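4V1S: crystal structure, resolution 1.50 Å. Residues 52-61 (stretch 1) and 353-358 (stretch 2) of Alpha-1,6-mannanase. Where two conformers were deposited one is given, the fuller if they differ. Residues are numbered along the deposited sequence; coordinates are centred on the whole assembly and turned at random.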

ATOM      1  N   GLU A  52      17.825   9.382  -5.106  1.00 18.40           N
ATOM      2  CA  GLU A  52      17.611  10.288  -6.215  1.00 16.86           C
ATOM      3  C   GLU A  52      16.149  10.710  -6.337  1.00 17.88           C
ATOM      4  O   GLU A  52      15.836  11.896  -6.535  1.00 16.75           O
ATOM      5  CB  GLU A  52      18.126   9.662  -7.500  1.00 17.31           C
ATOM      6  CG  GLU A  52      19.644   9.645  -7.585  1.00 19.05           C
ATOM      7  CD  GLU A  52      20.181   8.892  -8.804  1.00 21.87           C
ATOM      8  OE1 GLU A  52      19.423   8.122  -9.430  1.00 24.21           O
ATOM      9  OE2 GLU A  52      21.381   9.056  -9.140  1.00 24.37           O
ATOM     10  N   THR A  53      15.267   9.724  -6.268  1.00 16.88           N
ATOM     11  CA  THR A  53      13.853   9.950  -6.413  1.00 14.74           C
ATOM     12  C   THR A  53      13.337  10.862  -5.286  1.00 13.94           C
ATOM     13  O   THR A  53      12.607  11.808  -5.529  1.00 16.14           O
ATOM     14  CB  THR A  53      13.097   8.643  -6.416  1.00 12.27           C
ATOM     15  OG1 THR A  53      13.709   7.723  -7.330  1.00 15.87           O
ATOM     16  CG2 THR A  53      11.673   8.866  -6.787  1.00 13.39           C
ATOM     17  N   LEU A  54      13.746  10.555  -4.073  1.00 13.04           N
ATOM     18  CA  LEU A  54      13.357  11.371  -2.907  1.00 15.43           C
ATOM     19  C   LEU A  54      13.817  12.806  -3.028  1.00 15.66           C
ATOM     20  O   LEU A  54      13.127  13.740  -2.579  1.00 16.05           O
ATOM     21  CB  LEU A  54      13.838  10.729  -1.594  1.00 15.49           C
ATOM     22  CG  LEU A  54      13.220   9.365  -1.227  1.00 16.91           C
ATOM     23  CD1 LEU A  54      13.988   8.722  -0.055  1.00 16.84           C
ATOM     24  CD2 LEU A  54      11.738   9.474  -0.872  1.00 14.01           C
ATOM     25  N   SER A  55      14.992  12.990  -3.609  1.00 15.12           N
ATOM     26  CA  SER A  55      15.529  14.327  -3.783  0.50 15.67           C
ATOM     27  C   SER A  55      14.634  15.127  -4.728  1.00 14.82           C
ATOM     28  O   SER A  55      14.345  16.307  -4.491  1.00 17.18           O
ATOM     29  CB  SER A  55      16.961  14.266  -4.315  0.50 16.47           C
ATOM     30  OG  SER A  55      17.463  15.555  -4.502  0.50 17.65           O
ATOM     31  N   VAL A  56      14.173  14.481  -5.791  1.00 14.93           N
ATOM     32  CA  VAL A  56      13.301  15.183  -6.745  1.00 15.18           C
ATOM     33  C   VAL A  56      11.925  15.456  -6.170  1.00 15.07           C
ATOM     34  O   VAL A  56      11.384  16.547  -6.320  1.00 16.33           O
ATOM     35  CB  VAL A  56      13.216  14.454  -8.084  1.00 15.71           C
ATOM     36  CG1 VAL A  56      12.313  15.189  -9.062  1.00 19.52           C
ATOM     37  CG2 VAL A  56      14.620  14.414  -8.717  1.00 20.26           C
ATOM     38  N   ILE A  57      11.369  14.475  -5.484  1.00 12.38           N
ATOM     39  CA  ILE A  57      10.103  14.684  -4.749  1.00 11.40           C
ATOM     40  C   ILE A  57      10.200  15.869  -3.793  1.00 13.53           C
ATOM     41  O   ILE A  57       9.298  16.691  -3.734  1.00 16.71           O
ATOM     42  CB  ILE A  57       9.696  13.433  -3.955  1.00 11.85           C
ATOM     43  CG1 ILE A  57       9.358  12.272  -4.892  1.00 13.82           C
ATOM     44  CG2 ILE A  57       8.505  13.690  -3.045  1.00 13.65           C
ATOM     45  CD1 ILE A  57       9.482  10.917  -4.223  1.00 13.51           C
ATOM     46  N   ASP A  58      11.292  15.945  -3.023  1.00 13.71           N
ATOM     47  CA  ASP A  58      11.453  17.054  -2.071  1.00 14.99           C
ATOM     48  C   ASP A  58      11.544  18.380  -2.787  1.00 16.14           C
ATOM     49  O   ASP A  58      10.882  19.326  -2.390  1.00 15.05           O
ATOM     50  CB  ASP A  58      12.655  16.845  -1.149  1.00 17.11           C
ATOM     51  CG  ASP A  58      12.379  15.855  -0.022  1.00 18.27           C
ATOM     52  OD1 ASP A  58      11.220  15.361   0.110  1.00 18.33           O
ATOM     53  OD2 ASP A  58      13.350  15.572   0.728  1.00 24.57           O
ATOM     54  N   LYS A  59      12.333  18.438  -3.858  1.00 15.33           N
ATOM     55  CA  LYS A  59      12.483  19.659  -4.618  0.50 15.97           C
ATOM     56  C   LYS A  59      11.115  20.129  -5.140  1.00 15.90           C
ATOM     57  O   LYS A  59      10.736  21.290  -5.003  1.00 17.56           O
ATOM     58  CB  LYS A  59      13.494  19.419  -5.752  0.50 15.20           C
ATOM     59  CG  LYS A  59      14.074  20.690  -6.309  0.50 17.33           C
ATOM     60  CD  LYS A  59      15.194  20.389  -7.304  0.50 17.77           C
ATOM     61  CE  LYS A  59      14.738  19.338  -8.318  0.50 20.61           C
ATOM     62  NZ  LYS A  59      15.342  19.477  -9.678  0.50 20.23           N
ATOM     63  N   ASP A  60      10.363  19.209  -5.721  1.00 13.94           N
ATOM     64  CA  ASP A  60       9.117  19.564  -6.416  1.00 14.67           C
ATOM     65  C   ASP A  60       7.954  19.800  -5.467  1.00 13.50           C
ATOM     66  O   ASP A  60       7.147  20.701  -5.710  1.00 16.12           O
ATOM     67  CB  ASP A  60       8.680  18.449  -7.385  1.00 14.81           C
ATOM     68  CG  ASP A  60       9.547  18.352  -8.623  1.00 17.77           C
ATOM     69  OD1 ASP A  60      10.240  19.338  -8.988  1.00 18.98           O
ATOM     70  OD2 ASP A  60       9.498  17.261  -9.252  1.00 18.08           O
ATOM     71  N   LEU A  61       7.866  18.979  -4.414  1.00 12.15           N
ATOM     72  CA  LEU A  61       6.653  18.899  -3.630  1.00 12.58           C
ATOM     73  C   LEU A  61       6.753  19.117  -2.134  1.00 12.36           C
ATOM     74  O   LEU A  61       5.713  19.341  -1.504  1.00 14.58           O
ATOM     75  CB  LEU A  61       5.933  17.575  -3.911  1.00 13.17           C
ATOM     76  CG  LEU A  61       5.416  17.372  -5.337  1.00 15.09           C
ATOM     77  CD1 LEU A  61       4.920  15.957  -5.541  1.00 15.30           C
ATOM     78  CD2 LEU A  61       4.328  18.373  -5.686  1.00 15.64           C
ATOM     79  N   GLY A 353      12.998  12.715 -18.136  1.00 24.89           N
ATOM     80  CA  GLY A 353      14.264  13.435 -18.187  1.00 27.94           C
ATOM     81  C   GLY A 353      14.476  14.402 -17.036  1.00 24.88           C
ATOM     82  O   GLY A 353      15.603  14.875 -16.826  1.00 35.23           O
ATOM     83  N   ASN A 354      13.401  14.679 -16.284  1.00 27.04           N
ATOM     84  CA  ASN A 354      13.470  15.486 -15.066  1.00 27.67           C
ATOM     85  C   ASN A 354      13.435  14.660 -13.782  1.00 26.26           C
ATOM     86  O   ASN A 354      13.310  15.208 -12.685  1.00 25.75           O
ATOM     87  CB  ASN A 354      12.322  16.502 -15.072  1.00 26.11           C
ATOM     88  CG  ASN A 354      12.422  17.469 -16.232  1.00 31.53           C
ATOM     89  OD1 ASN A 354      11.426  17.809 -16.880  1.00 34.31           O
ATOM     90  ND2 ASN A 354      13.630  17.905 -16.514  1.00 33.20           N
ATOM     91  N   GLY A 355      13.551  13.345 -13.912  1.00 20.23           N
ATOM     92  CA  GLY A 355      13.501  12.460 -12.746  1.00 19.81           C
ATOM     93  C   GLY A 355      12.116  12.278 -12.127  1.00 19.20           C
ATOM     94  O   GLY A 355      11.998  11.903 -10.938  1.00 19.57           O
ATOM     95  N   ARG A 356      11.081  12.519 -12.939  1.00 18.07           N
ATOM     96  CA  ARG A 356       9.681  12.333 -12.541  1.00 16.89           C
ATOM     97  C   ARG A 356       9.069  11.067 -13.119  1.00 15.58           C
ATOM     98  O   ARG A 356       9.591  10.481 -14.079  1.00 17.63           O
ATOM     99  CB  ARG A 356       8.848  13.549 -12.913  1.00 15.84           C
ATOM    100  CG  ARG A 356       9.441  14.813 -12.306  1.00 19.72           C
ATOM    101  CD  ARG A 356       8.504  15.956 -12.495  1.00 20.05           C
ATOM    102  NE  ARG A 356       9.046  17.176 -11.919  1.00 22.75           N
ATOM    103  CZ  ARG A 356       9.405  18.231 -12.609  1.00 23.96           C
ATOM    104  NH1 ARG A 356       9.331  18.241 -13.939  1.00 46.96           N
ATOM    105  NH2 ARG A 356       9.878  19.293 -11.983  1.00 30.94           N
ATOM    106  N   TYR A 357       7.967  10.644 -12.500  1.00 17.18           N
ATOM    107  CA  TYR A 357       7.300   9.387 -12.846  1.00 14.92           C
ATOM    108  C   TYR A 357       5.851   9.603 -13.246  1.00 15.59           C
ATOM    109  O   TYR A 357       5.150  10.461 -12.679  1.00 15.86           O
ATOM    110  CB  TYR A 357       7.393   8.391 -11.671  1.00 15.22           C
ATOM    111  CG  TYR A 357       8.818   7.949 -11.504  1.00 15.21           C
ATOM    112  CD1 TYR A 357       9.731   8.698 -10.748  1.00 16.48           C
ATOM    113  CD2 TYR A 357       9.291   6.831 -12.184  1.00 15.99           C
ATOM    114  CE1 TYR A 357      11.067   8.315 -10.667  1.00 16.65           C
ATOM    115  CE2 TYR A 357      10.620   6.432 -12.086  1.00 14.29           C
ATOM    116  CZ  TYR A 357      11.509   7.192 -11.355  1.00 17.05           C
ATOM    117  OH  TYR A 357      12.834   6.790 -11.302  1.00 17.54           O
ATOM    118  N   PRO A 358       5.388   8.817 -14.228  1.00 17.09           N
ATOM    119  CA  PRO A 358       4.021   8.894 -14.681  1.00 17.79           C
ATOM    120  C   PRO A 358       3.047   8.164 -13.754  1.00 16.04           C
ATOM    121  O   PRO A 358       3.435   7.344 -12.911  1.00 18.15           O
ATOM    122  CB  PRO A 358       4.087   8.198 -16.030  1.00 17.38           C
ATOM    123  CG  PRO A 358       5.084   7.095 -15.791  1.00 16.81           C
ATOM    124  CD  PRO A 358       6.137   7.765 -14.942  1.00 18.23           C
TER
HETATM  125  O   HOH W   1      14.433   8.216  -9.800  1.00 19.15           O

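How do the two backbones meet? Residues 52-61 are helical, with successive i to i+4 bonds such as Asp60 N to Val56 O (2.9 Å), while 353-358 form an irregular loop. By CA atoms they are nearest at Val56 and Gly355, 6.6 Å apart. Gly355 has a positive phi of 73°, which favours glycine, and an ideal CB there would sit a tight 3.3 Å from Val56 CG2. The contact buries 244 Å², both sides summed.

What charged contact joins the pair? One helical turn beyond Val56, Asp60 meets Arg356 in a two-pronged salt bridge: Arg356 NE donates to Asp60 OD2 at 2.7 Å and Arg356 NH2 to Asp60 OD1 at 3.0 Å, both nearly linear. The extended arginine, with chi2 and chi3 both t, presents its guanidinium edge to the carboxylate.

What fills the space between? Val56, chi1 t, points toward the loop; its CG1 lies 3.8 Å from both Asn354 O and Gly355 O, and 4.3 Å from Arg356 CG. The small apolar valine fits at van der Waals distance against the loop's carbonyls and the aliphatic Arg356 CG.

What joins the helix to the loop at Thr53? Buried Thr53 and Tyr357 touch, Thr53 CG2 to Tyr357 CE1, at 4.0 Å. A water bridges their hydroxyls: the O of water 1 lies 2.6 Å from Thr53 OG1, to which it donates, and 2.6 Å from Tyr357 OH. Each residue pairs an apolar contact surface with a hydroxyl that reaches the shared water.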